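Local coordinates for protein acidocalcisomal pyrophosphatase (Trypanosoma brucei brucei, PDB 5C5V) that probably hydrolyses inorganic pyrophosphate to phosphate with the help of magnesium ions, and carries an EF-hand domain beside its pyrophosphatase domain, at residues Glu206-Val216 and Ile250-Lys258; Ile5-Phe13 and Val59-Trp68. All blocks are in the same frame, centred on the assembly; numbering follows the deposited sequence.

Contact 1 (Glu206-Val216 and Ile250-Lys258); sequences ESTEVLFEAGV and IDEGKMDWK. With MG (magnesium ion), chain D; MG (magnesium ion), chain E; 2PN (imidodiphosphoric acid), chain C.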
loop_
_atom_site.group_PDB
_atom_site.type_symbol
_atom_site.label_atom_id
_atom_site.label_comp_id
_atom_site.label_asym_id
_atom_site.label_seq_id
_atom_site.Cartn_x
_atom_site.Cartn_y
_atom_site.Cartn_z
ATOM N N GLU A 206 -13.611 -23.831 -21.858
ATOM C CA GLU A 206 -14.740 -23.208 -22.546
ATOM C C GLU A 206 -15.327 -24.222 -23.524
ATOM O O GLU A 206 -14.961 -24.263 -24.701
ATOM C CB GLU A 206 -14.311 -21.931 -23.273
ATOM C CG GLU A 206 -13.710 -20.871 -22.360
ATOM C CD GLU A 206 -14.758 -20.010 -21.668
ATOM O OE1 GLU A 206 -15.898 -20.478 -21.472
ATOM O OE2 GLU A 206 -14.442 -18.849 -21.318
ATOM N N SER A 207 -16.239 -25.040 -23.009
ATOM C CA SER A 207 -16.771 -26.193 -23.725
ATOM C C SER A 207 -17.358 -25.872 -25.099
ATOM O O SER A 207 -18.155 -24.947 -25.253
ATOM C CB SER A 207 -17.849 -26.866 -22.876
ATOM O OG SER A 207 -18.428 -27.931 -23.587
ATOM N N THR A 208 -16.982 -26.682 -26.080
ATOM C CA THR A 208 -17.547 -26.595 -27.413
ATOM C C THR A 208 -18.914 -27.280 -27.489
ATOM O O THR A 208 -19.541 -27.302 -28.541
ATOM C CB THR A 208 -16.611 -27.227 -28.450
ATOM O OG1 THR A 208 -16.439 -28.623 -28.162
ATOM C CG2 THR A 208 -15.264 -26.528 -28.439
ATOM N N GLU A 209 -19.368 -27.862 -26.387
ATOM C CA GLU A 209 -20.644 -28.563 -26.376
ATOM C C GLU A 209 -21.703 -27.771 -25.616
ATOM O O GLU A 209 -22.852 -28.198 -25.520
ATOM C CB GLU A 209 -20.504 -29.963 -25.743
ATOM C CG GLU A 209 -19.396 -30.844 -26.312
ATOM C CD GLU A 209 -19.366 -32.241 -25.661
ATOM N N VAL A 210 -21.313 -26.639 -25.046
ATOM C CA VAL A 210 -22.240 -25.855 -24.240
ATOM C C VAL A 210 -22.702 -24.596 -24.969
ATOM O O VAL A 210 -21.886 -23.804 -25.452
ATOM C CB VAL A 210 -21.601 -25.447 -22.878
ATOM C CG1 VAL A 210 -22.442 -24.395 -22.180
ATOM C CG2 VAL A 210 -21.434 -26.674 -21.975
ATOM N N LEU A 211 -24.016 -24.403 -25.016
ATOM C CA LEU A 211 -24.578 -23.192 -25.594
ATOM C C LEU A 211 -24.728 -22.155 -24.504
ATOM O O LEU A 211 -25.642 -22.228 -23.684
ATOM C CB LEU A 211 -25.936 -23.451 -26.255
ATOM C CG LEU A 211 -26.454 -22.229 -27.024
ATOM C CD1 LEU A 211 -25.536 -21.879 -28.198
ATOM C CD2 LEU A 211 -27.902 -22.387 -27.466
ATOM N N PHE A 212 -23.805 -21.208 -24.471
ATOM C CA PHE A 212 -23.844 -20.148 -23.484
ATOM C C PHE A 212 -25.035 -19.224 -23.751
ATOM O O PHE A 212 -25.590 -19.227 -24.852
ATOM C CB PHE A 212 -22.520 -19.379 -23.496
ATOM C CG PHE A 212 -21.356 -20.201 -23.015
ATOM C CD1 PHE A 212 -20.930 -20.126 -21.700
ATOM C CD2 PHE A 212 -20.735 -21.104 -23.865
ATOM C CE1 PHE A 212 -19.879 -20.905 -21.254
ATOM C CE2 PHE A 212 -19.680 -21.873 -23.431
ATOM C CZ PHE A 212 -19.251 -21.783 -22.122
ATOM N N GLU A 213 -25.449 -18.474 -22.729
ATOM C CA GLU A 213 -26.602 -17.569 -22.819
ATOM C C GLU A 213 -26.540 -16.702 -24.074
ATOM O O GLU A 213 -27.557 -16.380 -24.662
ATOM C CB GLU A 213 -26.682 -16.683 -21.564
ATOM C CG GLU A 213 -27.576 -15.440 -21.691
ATOM N N ALA A 214 -25.331 -16.372 -24.508
ATOM C CA ALA A 214 -25.141 -15.507 -25.664
ATOM C C ALA A 214 -25.484 -16.153 -27.019
ATOM O O ALA A 214 -25.452 -15.484 -28.045
ATOM C CB ALA A 214 -23.719 -15.017 -25.684
ATOM N N GLY A 215 -25.817 -17.440 -27.033
ATOM C CA GLY A 215 -26.130 -18.110 -28.287
ATOM C C GLY A 215 -24.913 -18.656 -29.024
ATOM O O GLY A 215 -24.973 -18.916 -30.225
ATOM N N VAL A 216 -23.814 -18.876 -28.302
ATOM C CA VAL A 216 -22.618 -19.468 -28.897
ATOM C C VAL A 216 -21.996 -20.500 -27.962
ATOM O O VAL A 216 -22.302 -20.532 -26.771
ATOM C CB VAL A 216 -21.546 -18.388 -29.238
ATOM C CG1 VAL A 216 -22.082 -17.403 -30.275
ATOM C CG2 VAL A 216 -21.100 -17.656 -27.990
ATOM N N ILE A 250 -17.217 -12.206 -26.767
ATOM C CA ILE A 250 -17.502 -13.199 -27.806
ATOM C C ILE A 250 -16.465 -13.020 -28.920
ATOM O O ILE A 250 -16.466 -12.013 -29.616
ATOM C CB ILE A 250 -18.924 -13.043 -28.411
ATOM C CG1 ILE A 250 -19.974 -12.796 -27.329
ATOM C CG2 ILE A 250 -19.295 -14.250 -29.275
ATOM C CD1 ILE A 250 -19.995 -13.837 -26.295
ATOM N N ASP A 251 -15.595 -14.003 -29.095
ATOM C CA ASP A 251 -14.447 -13.895 -29.988
ATOM C C ASP A 251 -14.597 -14.834 -31.192
ATOM O O ASP A 251 -14.582 -16.059 -31.026
ATOM C CB ASP A 251 -13.166 -14.214 -29.193
ATOM C CG ASP A 251 -11.898 -13.996 -29.996
ATOM O OD1 ASP A 251 -12.004 -13.551 -31.158
ATOM O OD2 ASP A 251 -10.797 -14.276 -29.468
ATOM N N GLU A 252 -14.754 -14.278 -32.395
ATOM C CA GLU A 252 -14.924 -15.110 -33.597
ATOM C C GLU A 252 -16.064 -16.125 -33.437
ATOM O O GLU A 252 -15.937 -17.283 -33.826
ATOM C CB GLU A 252 -13.614 -15.848 -33.930
ATOM C CG GLU A 252 -12.439 -14.928 -34.313
ATOM C CD GLU A 252 -11.055 -15.537 -34.004
ATOM O OE1 GLU A 252 -10.971 -16.574 -33.307
ATOM O OE2 GLU A 252 -10.033 -14.979 -34.463
ATOM N N GLY A 253 -17.160 -15.707 -32.821
ATOM C CA GLY A 253 -18.312 -16.575 -32.682
ATOM C C GLY A 253 -18.256 -17.556 -31.511
ATOM O O GLY A 253 -19.148 -18.386 -31.378
ATOM N N LYS A 254 -17.235 -17.468 -30.660
ATOM C CA LYS A 254 -17.132 -18.378 -29.514
ATOM C C LYS A 254 -17.168 -17.598 -28.195
ATOM O O LYS A 254 -16.643 -16.492 -28.118
ATOM C CB LYS A 254 -15.826 -19.185 -29.550
ATOM C CG LYS A 254 -15.330 -19.650 -30.902
ATOM C CD LYS A 254 -16.208 -20.649 -31.586
ATOM C CE LYS A 254 -15.568 -21.015 -32.922
ATOM N NZ LYS A 254 -14.145 -21.446 -32.748
ATOM N N MET A 255 -17.764 -18.179 -27.155
ATOM C CA MET A 255 -17.748 -17.565 -25.825
ATOM C C MET A 255 -16.311 -17.528 -25.309
ATOM O O MET A 255 -15.587 -18.517 -25.356
ATOM C CB MET A 255 -18.645 -18.318 -24.842
ATOM C CG MET A 255 -19.061 -17.498 -23.628
ATOM S SD MET A 255 -20.251 -16.190 -24.045
ATOM C CE MET A 255 -19.477 -14.770 -23.266
ATOM N N ASP A 256 -15.884 -16.368 -24.842
ATOM C CA ASP A 256 -14.484 -16.175 -24.510
ATOM C C ASP A 256 -14.357 -15.230 -23.327
ATOM O O ASP A 256 -13.703 -14.187 -23.418
ATOM C CB ASP A 256 -13.737 -15.654 -25.732
ATOM C CG ASP A 256 -12.274 -15.979 -25.700
ATOM O OD1 ASP A 256 -11.869 -16.853 -24.893
ATOM O OD2 ASP A 256 -11.520 -15.372 -26.497
ATOM N N TRP A 257 -15.006 -15.611 -22.224
ATOM C CA TRP A 257 -14.986 -14.852 -20.981
ATOM C C TRP A 257 -13.600 -14.366 -20.655
ATOM O O TRP A 257 -12.627 -15.097 -20.819
ATOM C CB TRP A 257 -15.478 -15.691 -19.799
ATOM C CG TRP A 257 -16.861 -16.222 -19.901
ATOM C CD1 TRP A 257 -17.223 -17.514 -20.148
ATOM C CD2 TRP A 257 -18.082 -15.491 -19.725
ATOM N NE1 TRP A 257 -18.593 -17.634 -20.146
ATOM C CE2 TRP A 257 -19.146 -16.409 -19.885
ATOM C CE3 TRP A 257 -18.381 -14.153 -19.447
ATOM C CZ2 TRP A 257 -20.481 -16.034 -19.776
ATOM C CZ3 TRP A 257 -19.707 -13.779 -19.341
ATOM C CH2 TRP A 257 -20.743 -14.717 -19.504
ATOM N N LYS A 258 -13.520 -13.131 -20.174
ATOM C CA LYS A 258 -12.260 -12.569 -19.704
ATOM C C LYS A 258 -12.407 -12.188 -18.247
ATOM O O LYS A 258 -13.032 -11.175 -17.922
ATOM C CB LYS A 258 -11.857 -11.359 -20.550
ATOM C CG LYS A 258 -11.540 -11.689 -22.005
ATOM C CD LYS A 258 -10.175 -12.336 -22.147
ATOM C CE LYS A 258 -9.868 -12.650 -23.600
ATOM N NZ LYS A 258 -10.739 -13.734 -24.122
HETATM MG MG MG D . -9.931 -15.398 -27.701
HETATM MG MG MG E . -9.981 -17.605 -24.942
HETATM P P1 2PN C . -6.824 -15.323 -28.721
HETATM O O1 2PN C . -6.063 -16.420 -29.511
HETATM O O2 2PN C . -8.337 -15.453 -29.044
HETATM O O3 2PN C . -6.231 -13.933 -29.083
HETATM N N1 2PN C . -6.551 -15.533 -27.123
HETATM P P2 2PN C . -7.155 -16.765 -26.227
HETATM O O4 2PN C . -6.804 -18.150 -26.881
HETATM O O5 2PN C . -8.662 -16.600 -26.207
HETATM O O6 2PN C . -6.606 -16.712 -24.870
HETATM O O HOH W 1 -9.093 -13.692 -26.849
HETATM O O HOH W 2 -10.581 -17.325 -28.620
HETATM O O HOH W 3 -10.719 -19.052 -23.438
HETATM O O HOH W 4 -8.521 -18.858 -25.065
#
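Phe-212 lays one ring face over the side chain of Met-255, whose CG sits 3.9 Å from the ring centroid, 22° off the normal; SD stands farther out and oblique, a Met-aromatic contact. The first torsion of Met-255 (chi1 -160°) sends CG away from the backbone N, and bends beyond it turn SD to Ala-214 CB, 4.0 Å away, while CE lies over the indole of Trp-257. Val-210 CG1 lies over the rim of the opposite face of Phe-212. Phe-212 CE1 is 3.7 Å from Trp-257 NE1, the ring planes 67° apart. At the edge of that indole lies the carboxylate of Glu-206, nearly coplanar with it, OE2 3.3 Å from Trp-257 CD1. Val-216 sets CB 3.2 Å from Gly-253 O and CG2 4.1 Å from Ile-250 CG2. The loop 206-216 thus packs against the hairpin of strands 238-251 and 254-263, whose type I' turn spans Asp-251 to Lys-254. On the hairpin's far side Asp-256 OD1 and OD2 each bind a magnesium ion at 2.0 Å; the ion on OD2 is also bound by Asp-251 OD2 at 2.3 Å. Two metals and a salt bridge from Lys-258 NZ fix the Asp-256 carboxylate, opposite the apolar layer.

Contact 2 (Ile5-Phe13 and Val59-Trp68); sequences IKKIMSRLF and VTFEKFWAWW
In the helical N-terminal domain, consistent with a pair of EF-hands, helix 3-14 packs on helix 61-69 through aromatic side chains of both. Met-9 enters as a knob among Phe-61, Phe-64, Trp-65 and Trp-68. Its chain bends at chi2 and chi3, which carries CE over the six-membered ring of Trp-68, 3.8 Å from the centroid, with SD also above that face in a Met-aromatic contact; CE touches Phe-64 CE2 as well, and CG meets the edge of Trp-65 at CZ3, 3.6 Å away. Lys-6 runs extended across one face of Trp-65, its CA 3.9 Å from the centroid of the six-membered ring, and its NZ ends in a long salt bridge to Glu-62 OE2 at 3.6 Å. Just before helix 61-69, Thr-60 is the N-cap, OG1 accepting from Lys-63 N, and Val-59 pairs with Leu-24 in the short antiparallel sheet of strands 23-24 and 59-60, which probably joins the two loops as in paired EF-hands. The segment axes approach to 10.6 Å at an angle of 125°, and the packing is knobs-into-holes in both directions, since Phe-61 fits among Lys-6, Met-9, Ser-10 and Phe-13. Phe-61 CB stands over the centre of the Phe-13 ring, 3.8 Å from the centroid and 1° off the normal, while its own ring turns an edge to that face in an offset edge-to-face pair, planes at 71°. Phe-64 completes this aromatic cluster, its CB 3.9 Å from Phe-13 CE2. Trp-68 NE1 is buried by the contact without a partner in the model, and helix 73-87 covers Ile-5 and Leu-12 through Phe-80 and Phe-87.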
loop_
_atom_site.group_PDB
_atom_site.type_symbol
_atom_site.label_atom_id
_atom_site.label_comp_id
_atom_site.label_asym_id
_atom_site.label_seq_id
_atom_site.Cartn_x
_atom_site.Cartn_y
_atom_site.Cartn_z
ATOM N N ILE A 5 11.332 -42.585 3.958
ATOM C CA ILE A 5 11.527 -43.108 5.299
ATOM C C ILE A 5 12.689 -42.399 5.966
ATOM O O ILE A 5 12.671 -42.157 7.167
ATOM C CB ILE A 5 11.791 -44.620 5.288
ATOM C CG1 ILE A 5 10.669 -45.356 4.545
ATOM C CG2 ILE A 5 11.969 -45.138 6.711
ATOM C CD1 ILE A 5 9.311 -45.231 5.194
ATOM N N LYS A 6 13.702 -42.066 5.178
ATOM C CA LYS A 6 14.869 -41.381 5.703
ATOM C C LYS A 6 14.514 -39.994 6.266
ATOM O O LYS A 6 15.053 -39.573 7.288
ATOM C CB LYS A 6 15.944 -41.257 4.623
ATOM C CG LYS A 6 17.226 -40.629 5.125
ATOM C CD LYS A 6 18.293 -40.624 4.060
ATOM C CE LYS A 6 19.638 -40.287 4.669
ATOM N NZ LYS A 6 20.741 -40.362 3.675
ATOM N N LYS A 7 13.603 -39.291 5.603
ATOM C CA LYS A 7 13.186 -37.966 6.057
ATOM C C LYS A 7 12.346 -38.051 7.326
ATOM O O LYS A 7 12.513 -37.251 8.247
ATOM C CB LYS A 7 12.412 -37.244 4.954
ATOM C CG LYS A 7 13.281 -36.864 3.770
ATOM C CD LYS A 7 12.596 -35.845 2.884
ATOM C CE LYS A 7 13.397 -35.611 1.612
ATOM N NZ LYS A 7 14.559 -34.687 1.845
ATOM N N ILE A 8 11.472 -39.044 7.383
ATOM C CA ILE A 8 10.725 -39.330 8.596
ATOM C C ILE A 8 11.675 -39.556 9.772
ATOM O O ILE A 8 11.475 -39.005 10.851
ATOM C CB ILE A 8 9.814 -40.567 8.418
ATOM C CG1 ILE A 8 8.684 -40.245 7.434
ATOM C CG2 ILE A 8 9.264 -41.027 9.752
ATOM C CD1 ILE A 8 7.741 -41.379 7.171
ATOM N N MET A 9 12.722 -40.348 9.551
ATOM C CA MET A 9 13.664 -40.666 10.618
ATOM C C MET A 9 14.534 -39.466 10.953
ATOM O O MET A 9 15.005 -39.323 12.074
ATOM C CB MET A 9 14.552 -41.855 10.225
ATOM C CG MET A 9 13.797 -43.148 10.037
ATOM S SD MET A 9 12.861 -43.657 11.485
ATOM C CE MET A 9 14.154 -44.207 12.589
ATOM N N SER A 10 14.748 -38.613 9.961
ATOM C CA SER A 10 15.498 -37.381 10.160
ATOM C C SER A 10 14.739 -36.389 11.052
ATOM O O SER A 10 15.337 -35.729 11.895
ATOM C CB SER A 10 15.829 -36.754 8.817
ATOM O OG SER A 10 16.726 -35.685 9.003
ATOM N N ARG A 11 13.428 -36.284 10.866
ATOM C CA ARG A 11 12.601 -35.464 11.752
ATOM C C ARG A 11 12.493 -36.111 13.141
ATOM O O ARG A 11 12.474 -35.417 14.162
ATOM C CB ARG A 11 11.214 -35.241 11.156
ATOM C CG ARG A 11 11.216 -34.323 9.940
ATOM C CD ARG A 11 9.807 -33.957 9.503
ATOM N NE ARG A 11 9.071 -35.119 9.028
ATOM C CZ ARG A 11 9.056 -35.520 7.761
ATOM N NH1 ARG A 11 9.723 -34.833 6.840
ATOM N NH2 ARG A 11 8.363 -36.597 7.409
ATOM N N LEU A 12 12.454 -37.439 13.180
ATOM C CA LEU A 12 12.458 -38.154 14.439
ATOM C C LEU A 12 13.723 -37.827 15.233
ATOM O O LEU A 12 13.685 -37.604 16.442
ATOM C CB LEU A 12 12.362 -39.675 14.186
ATOM C CG LEU A 12 12.469 -40.720 15.303
ATOM C CD1 LEU A 12 13.899 -40.954 15.708
ATOM C CD2 LEU A 12 11.650 -40.327 16.504
ATOM N N PHE A 13 14.844 -37.841 14.526
ATOM C CA PHE A 13 16.149 -37.596 15.113
ATOM C C PHE A 13 16.200 -36.181 15.715
ATOM O O PHE A 13 16.707 -35.975 16.820
ATOM C CB PHE A 13 17.231 -37.797 14.052
ATOM C CG PHE A 13 18.621 -37.744 14.585
ATOM C CD1 PHE A 13 19.267 -36.535 14.762
ATOM C CD2 PHE A 13 19.298 -38.909 14.891
ATOM C CE1 PHE A 13 20.559 -36.493 15.253
ATOM C CE2 PHE A 13 20.583 -38.869 15.380
ATOM C CZ PHE A 13 21.216 -37.659 15.557
ATOM N N VAL A 59 26.792 -40.516 17.940
ATOM C CA VAL A 59 25.696 -41.009 17.123
ATOM C C VAL A 59 25.139 -39.880 16.268
ATOM O O VAL A 59 24.158 -39.235 16.635
ATOM C CB VAL A 59 24.581 -41.613 17.982
ATOM C CG1 VAL A 59 23.476 -42.148 17.104
ATOM C CG2 VAL A 59 25.142 -42.717 18.860
ATOM N N THR A 60 25.773 -39.642 15.125
ATOM C CA THR A 60 25.275 -38.664 14.165
ATOM C C THR A 60 23.990 -39.200 13.555
ATOM O O THR A 60 23.656 -40.358 13.758
ATOM C CB THR A 60 26.308 -38.389 13.056
ATOM O OG1 THR A 60 26.507 -39.583 12.279
ATOM C CG2 THR A 60 27.637 -37.967 13.681
ATOM N N PHE A 61 23.256 -38.379 12.814
ATOM C CA PHE A 61 22.053 -38.909 12.191
ATOM C C PHE A 61 22.450 -40.001 11.206
ATOM O O PHE A 61 21.777 -41.034 11.087
ATOM C CB PHE A 61 21.236 -37.845 11.464
ATOM C CG PHE A 61 20.173 -38.430 10.582
ATOM C CD1 PHE A 61 19.150 -39.187 11.131
ATOM C CD2 PHE A 61 20.208 -38.259 9.210
ATOM C CE1 PHE A 61 18.172 -39.757 10.331
ATOM C CE2 PHE A 61 19.231 -38.826 8.402
ATOM C CZ PHE A 61 18.211 -39.575 8.967
ATOM N N GLU A 62 23.547 -39.750 10.499
ATOM C CA GLU A 62 23.998 -40.644 9.441
ATOM C C GLU A 62 24.306 -42.033 9.992
ATOM O O GLU A 62 24.015 -43.030 9.349
ATOM C CB GLU A 62 25.223 -40.061 8.731
ATOM C CG GLU A 62 25.351 -40.465 7.263
ATOM C CD GLU A 62 24.124 -40.112 6.431
ATOM O OE1 GLU A 62 23.616 -38.978 6.553
ATOM O OE2 GLU A 62 23.669 -40.970 5.634
ATOM N N LYS A 63 24.875 -42.101 11.189
ATOM C CA LYS A 63 25.141 -43.393 11.803
ATOM C C LYS A 63 23.860 -43.994 12.360
ATOM O O LYS A 63 23.669 -45.200 12.321
ATOM C CB LYS A 63 26.175 -43.278 12.922
ATOM C CG LYS A 63 27.492 -42.626 12.532
ATOM C CD LYS A 63 28.542 -42.869 13.615
ATOM C CE LYS A 63 29.602 -41.771 13.679
ATOM N NZ LYS A 63 30.532 -42.047 14.831
ATOM N N PHE A 64 22.974 -43.149 12.867
ATOM C CA PHE A 64 21.689 -43.623 13.352
ATOM C C PHE A 64 20.899 -44.255 12.212
ATOM O O PHE A 64 20.276 -45.301 12.389
ATOM C CB PHE A 64 20.896 -42.479 13.985
ATOM C CG PHE A 64 19.504 -42.864 14.400
ATOM C CD1 PHE A 64 19.286 -43.601 15.550
ATOM C CD2 PHE A 64 18.412 -42.481 13.636
ATOM C CE1 PHE A 64 18.003 -43.955 15.924
ATOM C CE2 PHE A 64 17.131 -42.825 14.008
ATOM C CZ PHE A 64 16.927 -43.566 15.154
ATOM N N TRP A 65 20.942 -43.618 11.041
ATOM C CA TRP A 65 20.290 -44.150 9.851
ATOM C C TRP A 65 20.871 -45.513 9.491
ATOM O O TRP A 65 20.133 -46.443 9.183
ATOM C CB TRP A 65 20.442 -43.189 8.679
ATOM C CG TRP A 65 19.782 -43.633 7.389
ATOM C CD1 TRP A 65 20.382 -43.760 6.168
ATOM C CD2 TRP A 65 18.400 -43.975 7.190
ATOM N NE1 TRP A 65 19.465 -44.167 5.227
ATOM C CE2 TRP A 65 18.243 -44.305 5.827
ATOM C CE3 TRP A 65 17.284 -44.033 8.029
ATOM C CZ2 TRP A 65 17.017 -44.684 5.286
ATOM C CZ3 TRP A 65 16.069 -44.417 7.490
ATOM C CH2 TRP A 65 15.944 -44.733 6.130
ATOM N N ALA A 66 22.198 -45.621 9.535
ATOM C CA ALA A 66 22.887 -46.865 9.230
ATOM C C ALA A 66 22.431 -47.983 10.155
ATOM O O ALA A 66 22.154 -49.098 9.702
ATOM C CB ALA A 66 24.395 -46.676 9.330
ATOM N N TRP A 67 22.383 -47.688 11.450
ATOM C CA TRP A 67 21.910 -48.649 12.432
ATOM C C TRP A 67 20.484 -49.088 12.120
ATOM O O TRP A 67 20.167 -50.285 12.136
ATOM C CB TRP A 67 21.970 -48.065 13.841
ATOM C CG TRP A 67 21.058 -48.787 14.775
ATOM C CD1 TRP A 67 21.307 -49.963 15.427
ATOM C CD2 TRP A 67 19.718 -48.412 15.119
ATOM N NE1 TRP A 67 20.208 -50.331 16.172
ATOM C CE2 TRP A 67 19.222 -49.392 16.002
ATOM C CE3 TRP A 67 18.891 -47.339 14.769
ATOM C CZ2 TRP A 67 17.936 -49.326 16.543
ATOM C CZ3 TRP A 67 17.616 -47.276 15.307
ATOM C CH2 TRP A 67 17.152 -48.263 16.185
ATOM N N TRP A 68 19.629 -48.117 11.831
ATOM C CA TRP A 68 18.235 -48.398 11.547
ATOM C C TRP A 68 18.078 -49.322 10.345
ATOM O O TRP A 68 17.333 -50.304 10.400
ATOM C CB TRP A 68 17.474 -47.107 11.299
ATOM C CG TRP A 68 16.102 -47.326 10.764
ATOM C CD1 TRP A 68 15.713 -47.277 9.459
ATOM C CD2 TRP A 68 14.931 -47.627 11.522
ATOM N NE1 TRP A 68 14.370 -47.524 9.357
ATOM C CE2 TRP A 68 13.863 -47.744 10.609
ATOM C CE3 TRP A 68 14.679 -47.807 12.885
ATOM C CZ2 TRP A 68 12.564 -48.034 11.013
ATOM C CZ3 TRP A 68 13.393 -48.091 13.287
ATOM C CH2 TRP A 68 12.349 -48.204 12.354
#

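In the fold
Contact 1 and contact 2 follow one another along the chain, contact 2 closing before contact 1 opens, and lie on opposite sides of the chain's centre. Their centres are about 57 Å apart and their nearest atoms about 38 Å. Contact 1 belongs to the pyrophosphatase domain and supplies Asp-251 and Asp-256 to the ligand pocket, where Asp-219 and Asp-224 complete the magnesium site of Asp-256 OD1, and Tyr-198, Arg-187, Tyr-296 and Lys-297 hydrogen-bond to the imidodiphosphate. Contact 2 lies away from the metals and the ligand, in the N-terminal helical domain. The second subunit brings such a domain near contact 1, its Val-18 packing on Val-210.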